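Local coordinates for protein chloromuconate cycloisomerase (PDB 4M0X) that belongs to the enolase superfamily and pairs an N-terminal capping domain with a TIM-type barrel domain that holds a manganese ion, at residues Val88-Gln91 with Ser92-Gly95; Lys67-Ile70 with Asp71-Ala75. All coordinates share one frame; numbering follows the deposited sequence.

Interaction 1: Val88-Gln91 with Ser92-Gly95; sequences VASQ and SMDG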
loop_
_atom_site.group_PDB
_atom_site.type_symbol
_atom_site.label_atom_id
_atom_site.label_comp_id
_atom_site.label_asym_id
_atom_site.label_seq_id
_atom_site.Cartn_x
_atom_site.Cartn_y
_atom_site.Cartn_z
ATOM N N VAL A 88 0.156 32.492 22.181
ATOM C CA VAL A 88 0.553 31.860 23.453
ATOM C C VAL A 88 -0.666 31.552 24.309
ATOM O O VAL A 88 -0.653 30.609 25.111
ATOM C CB VAL A 88 1.522 32.729 24.289
ATOM C CG1 VAL A 88 2.077 31.922 25.474
ATOM C CG2 VAL A 88 2.653 33.267 23.421
ATOM N N ALA A 89 -1.705 32.374 24.145
ATOM C CA ALA A 89 -2.924 32.212 24.903
ATOM C C ALA A 89 -3.587 30.924 24.428
ATOM O O ALA A 89 -4.135 30.161 25.233
ATOM C CB ALA A 89 -3.833 33.408 24.701
ATOM N N SER A 90 -3.494 30.663 23.124
ATOM C CA SER A 90 -4.074 29.453 22.565
ATOM C C SER A 90 -3.307 28.238 23.026
ATOM O O SER A 90 -3.915 27.236 23.399
ATOM C CB SER A 90 -4.122 29.505 21.055
ATOM O OG SER A 90 -4.972 30.536 20.638
ATOM N N GLN A 91 -1.977 28.317 23.022
ATOM C CA GLN A 91 -1.185 27.175 23.463
ATOM C C GLN A 91 -1.347 26.941 24.965
ATOM O O GLN A 91 -1.387 25.800 25.418
ATOM C CB GLN A 91 0.274 27.328 23.090
ATOM C CG GLN A 91 1.091 26.085 23.400
ATOM C CD GLN A 91 2.490 26.137 22.819
ATOM O OE1 GLN A 91 2.780 26.948 21.929
ATOM N NE2 GLN A 91 3.371 25.263 23.312
ATOM N N SER A 92 -1.458 28.022 25.731
ATOM C CA SER A 92 -1.730 27.926 27.152
ATOM C C SER A 92 -2.995 27.145 27.391
ATOM O O SER A 92 -2.996 26.180 28.150
ATOM C CB SER A 92 -1.868 29.308 27.749
ATOM O OG SER A 92 -0.622 29.987 27.765
ATOM N N MET A 93 -4.065 27.543 26.711
ATOM C CA MET A 93 -5.366 26.898 26.896
ATOM C C MET A 93 -5.307 25.387 26.608
ATOM O O MET A 93 -5.880 24.558 27.359
ATOM C CB MET A 93 -6.436 27.609 26.075
ATOM C CG MET A 93 -6.824 29.005 26.584
ATOM S SD MET A 93 -8.165 29.710 25.575
ATOM C CE MET A 93 -7.311 30.279 24.102
ATOM N N ASP A 94 -4.567 25.024 25.559
ATOM C CA ASP A 94 -4.360 23.618 25.176
ATOM C C ASP A 94 -3.627 22.866 26.253
ATOM O O ASP A 94 -3.945 21.717 26.535
ATOM C CB ASP A 94 -3.570 23.517 23.878
ATOM C CG ASP A 94 -4.385 23.920 22.655
ATOM O OD1 ASP A 94 -5.629 24.163 22.734
ATOM O OD2 ASP A 94 -3.745 23.987 21.591
ATOM N N GLY A 95 -2.651 23.529 26.851
ATOM C CA GLY A 95 -1.886 22.978 27.956
ATOM C C GLY A 95 -2.689 22.690 29.207
ATOM O O GLY A 95 -2.353 21.761 29.925
#
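Val88 O is gripped twice by one residue, Ser92, a turn further along helix 86-96. The backbone Ser92 N donates to Val88 O at 2.8 Å, and the hydroxyl Ser92 OG donates to the same Val88 O at 2.7 Å; the two donors reach it from opposite faces of the carbonyl plane. The hydroxyl can do this because OG lies beside its own backbone N (chi1 -69°), folded back on the preceding turn, a common way for serine to satisfy itself within an alpha helix. Val88 CG1 flanks that hydroxyl, 4.0 Å from Ser92 OG, while the Val88 side chain also packs on Leu130 of the second subunit.

The next carbonyls follow the regular i to i+4 pattern, with Met93 N donating to Ala89 O at 3.0 Å. Over this bond the thioether of Met93 bends at chi3 (-78°) and returns its methyl to the first turn, where Met93 CE sits 3.7 Å from Ser90 CA. Farther round, Asp94 N donates to Ser90 O at 3.2 Å, and Asp94 OD1 forms a salt bridge to Lys104 of helix 101-118. Ser90 OG likewise turns back, to Ile86 O. Two serines thus spend their hydroxyls on carbonyls of their own helix, while Met93, packed on Ile107, and Asp94 link helix 86-96 to helix 101-118 by apolar and ionic contacts respectively.

Interaction 2: Lys67-Ile70 with Asp71-Ala75; sequences KTII and DQYLA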
loop_
_atom_site.group_PDB
_atom_site.type_symbol
_atom_site.label_atom_id
_atom_site.label_comp_id
_atom_site.label_asym_id
_atom_site.label_seq_id
_atom_site.Cartn_x
_atom_site.Cartn_y
_atom_site.Cartn_z
ATOM N N LYS A 67 -19.414 27.557 29.913
ATOM C CA LYS A 67 -19.207 28.623 30.887
ATOM C C LYS A 67 -18.197 28.177 31.949
ATOM O O LYS A 67 -17.207 28.862 32.195
ATOM C CB LYS A 67 -20.510 29.046 31.551
ATOM C CG LYS A 67 -20.292 30.098 32.624
ATOM C CD LYS A 67 -21.589 30.593 33.244
ATOM C CE LYS A 67 -21.362 31.364 34.545
ATOM N NZ LYS A 67 -20.624 32.640 34.352
ATOM N N THR A 68 -18.430 27.005 32.537
ATOM C CA THR A 68 -17.592 26.527 33.619
ATOM C C THR A 68 -16.137 26.366 33.231
ATOM O O THR A 68 -15.268 26.736 34.005
ATOM C CB THR A 68 -18.141 25.226 34.181
ATOM O OG1 THR A 68 -19.468 25.482 34.611
ATOM C CG2 THR A 68 -17.327 24.759 35.387
ATOM N N ILE A 69 -15.879 25.833 32.034
ATOM C CA ILE A 69 -14.509 25.586 31.554
ATOM C C ILE A 69 -13.818 26.910 31.348
ATOM O O ILE A 69 -12.648 27.095 31.718
ATOM C CB ILE A 69 -14.507 24.765 30.247
ATOM C CG1 ILE A 69 -14.792 23.289 30.531
ATOM C CG2 ILE A 69 -13.193 24.877 29.515
ATOM C CD1 ILE A 69 -13.749 22.612 31.404
ATOM N N ILE A 70 -14.568 27.844 30.786
ATOM C CA ILE A 70 -14.064 29.189 30.607
ATOM C C ILE A 70 -13.770 29.836 31.970
ATOM O O ILE A 70 -12.613 30.199 32.235
ATOM C CB ILE A 70 -15.003 30.030 29.736
ATOM C CG1 ILE A 70 -14.942 29.515 28.289
ATOM C CG2 ILE A 70 -14.609 31.487 29.776
ATOM C CD1 ILE A 70 -16.049 30.012 27.377
ATOM N N ASP A 71 -14.799 29.951 32.825
ATOM C CA ASP A 71 -14.657 30.621 34.139
ATOM C C ASP A 71 -13.564 29.962 34.938
ATOM O O ASP A 71 -12.694 30.657 35.412
ATOM C CB ASP A 71 -15.948 30.657 34.971
ATOM C CG ASP A 71 -16.936 31.686 34.478
ATOM O OD1 ASP A 71 -16.557 32.594 33.710
ATOM O OD2 ASP A 71 -18.123 31.592 34.831
ATOM N N GLN A 72 -13.569 28.632 35.044
ATOM C CA GLN A 72 -12.701 27.991 36.013
ATOM C C GLN A 72 -11.341 27.577 35.486
ATOM O O GLN A 72 -10.330 27.802 36.186
ATOM C CB GLN A 72 -13.390 26.817 36.687
ATOM C CG GLN A 72 -12.541 26.110 37.731
ATOM C CD GLN A 72 -13.288 24.983 38.434
ATOM O OE1 GLN A 72 -14.522 24.866 38.335
ATOM N NE2 GLN A 72 -12.537 24.153 39.164
ATOM N N TYR A 73 -11.295 26.960 34.296
ATOM C CA TYR A 73 -10.020 26.367 33.840
ATOM C C TYR A 73 -9.288 27.122 32.764
ATOM O O TYR A 73 -8.073 26.973 32.620
ATOM C CB TYR A 73 -10.172 24.913 33.414
ATOM C CG TYR A 73 -10.640 24.008 34.516
ATOM C CD1 TYR A 73 -9.730 23.370 35.357
ATOM C CD2 TYR A 73 -11.999 23.793 34.716
ATOM C CE1 TYR A 73 -10.158 22.537 36.370
ATOM C CE2 TYR A 73 -12.446 22.966 35.726
ATOM C CZ TYR A 73 -11.524 22.336 36.541
ATOM O OH TYR A 73 -11.994 21.508 37.518
ATOM N N LEU A 74 -10.020 27.909 31.989
ATOM C CA LEU A 74 -9.383 28.670 30.924
ATOM C C LEU A 74 -8.951 30.042 31.405
ATOM O O LEU A 74 -7.876 30.493 31.047
ATOM C CB LEU A 74 -10.301 28.745 29.687
ATOM C CG LEU A 74 -10.449 27.432 28.880
ATOM C CD1 LEU A 74 -11.246 27.587 27.588
ATOM C CD2 LEU A 74 -9.091 26.841 28.583
ATOM N N ALA A 75 -9.780 30.670 32.247
ATOM C CA ALA A 75 -9.627 32.071 32.663
ATOM C C ALA A 75 -8.216 32.439 33.089
ATOM O O ALA A 75 -7.702 33.453 32.629
ATOM C CB ALA A 75 -10.611 32.424 33.767
#
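Lys67 sends CG anti to its backbone N (chi1 177°), runs extended and then bends at its last torsion (chi4 66°), which swings NZ over to the carboxylate of Asp71. The result is an i to i+4 salt bridge on helix 63-74 of the capping domain: Lys67 NZ lies 2.8 Å from Asp71 OD2, which accepts through its syn lone pair. The same pair is joined through the backbone, where Asp71 N donates to Lys67 O almost straight, with an N-H...O angle of 177°. Lys67 NZ also donates to Ala10 O, tying the ion pair to strand 5-17.

Toward its C-terminal end the helix widens. Ile69 O accepts from both Tyr73 N at 2.9 Å and Leu74 N at 2.8 Å, the former from above the carbonyl plane and the latter nearly along the C=O axis. Ala75 N continues the wider pi-type spacing by donating to Ile70 O at 2.9 Å. Ile69 divides its two branches between the same two residues: CG2 meets Leu74 CG at 3.8 Å, while CD1 approaches the Tyr73 ring obliquely. Leu74 and both isoleucines pack on Ala103 of helix 101-118, so this apolar flank is buried against the neighbouring helix. Tyr73 faces another chain, its OH hydrogen-bonded to Glu64 of the third subunit. Against one face of its ring, near the rim, lies Gln72 CG, 3.7 Å above the plane.

Interactions 1 and 2 occupy successive helices, 86-96 and 63-74 respectively, and the contact centres are about 13 Å apart. They meet directly where Met93 CG packs 3.7 Å from Leu74 CD2. Helix 101-118 is a shared neighbour: its Ile107 touches both Met93 and Leu74, so the three helices close on one apolar junction. They meet different subunits: Val88 packs on the second, while Thr68, Ile69, Gln72 and Tyr73 reach the third. Both centres lie about 22 Å from the centre of the chain, in the capping domain; the manganese ligands Asp196, Glu222 and Asp247 belong instead to the barrel, and neither contact includes any of them.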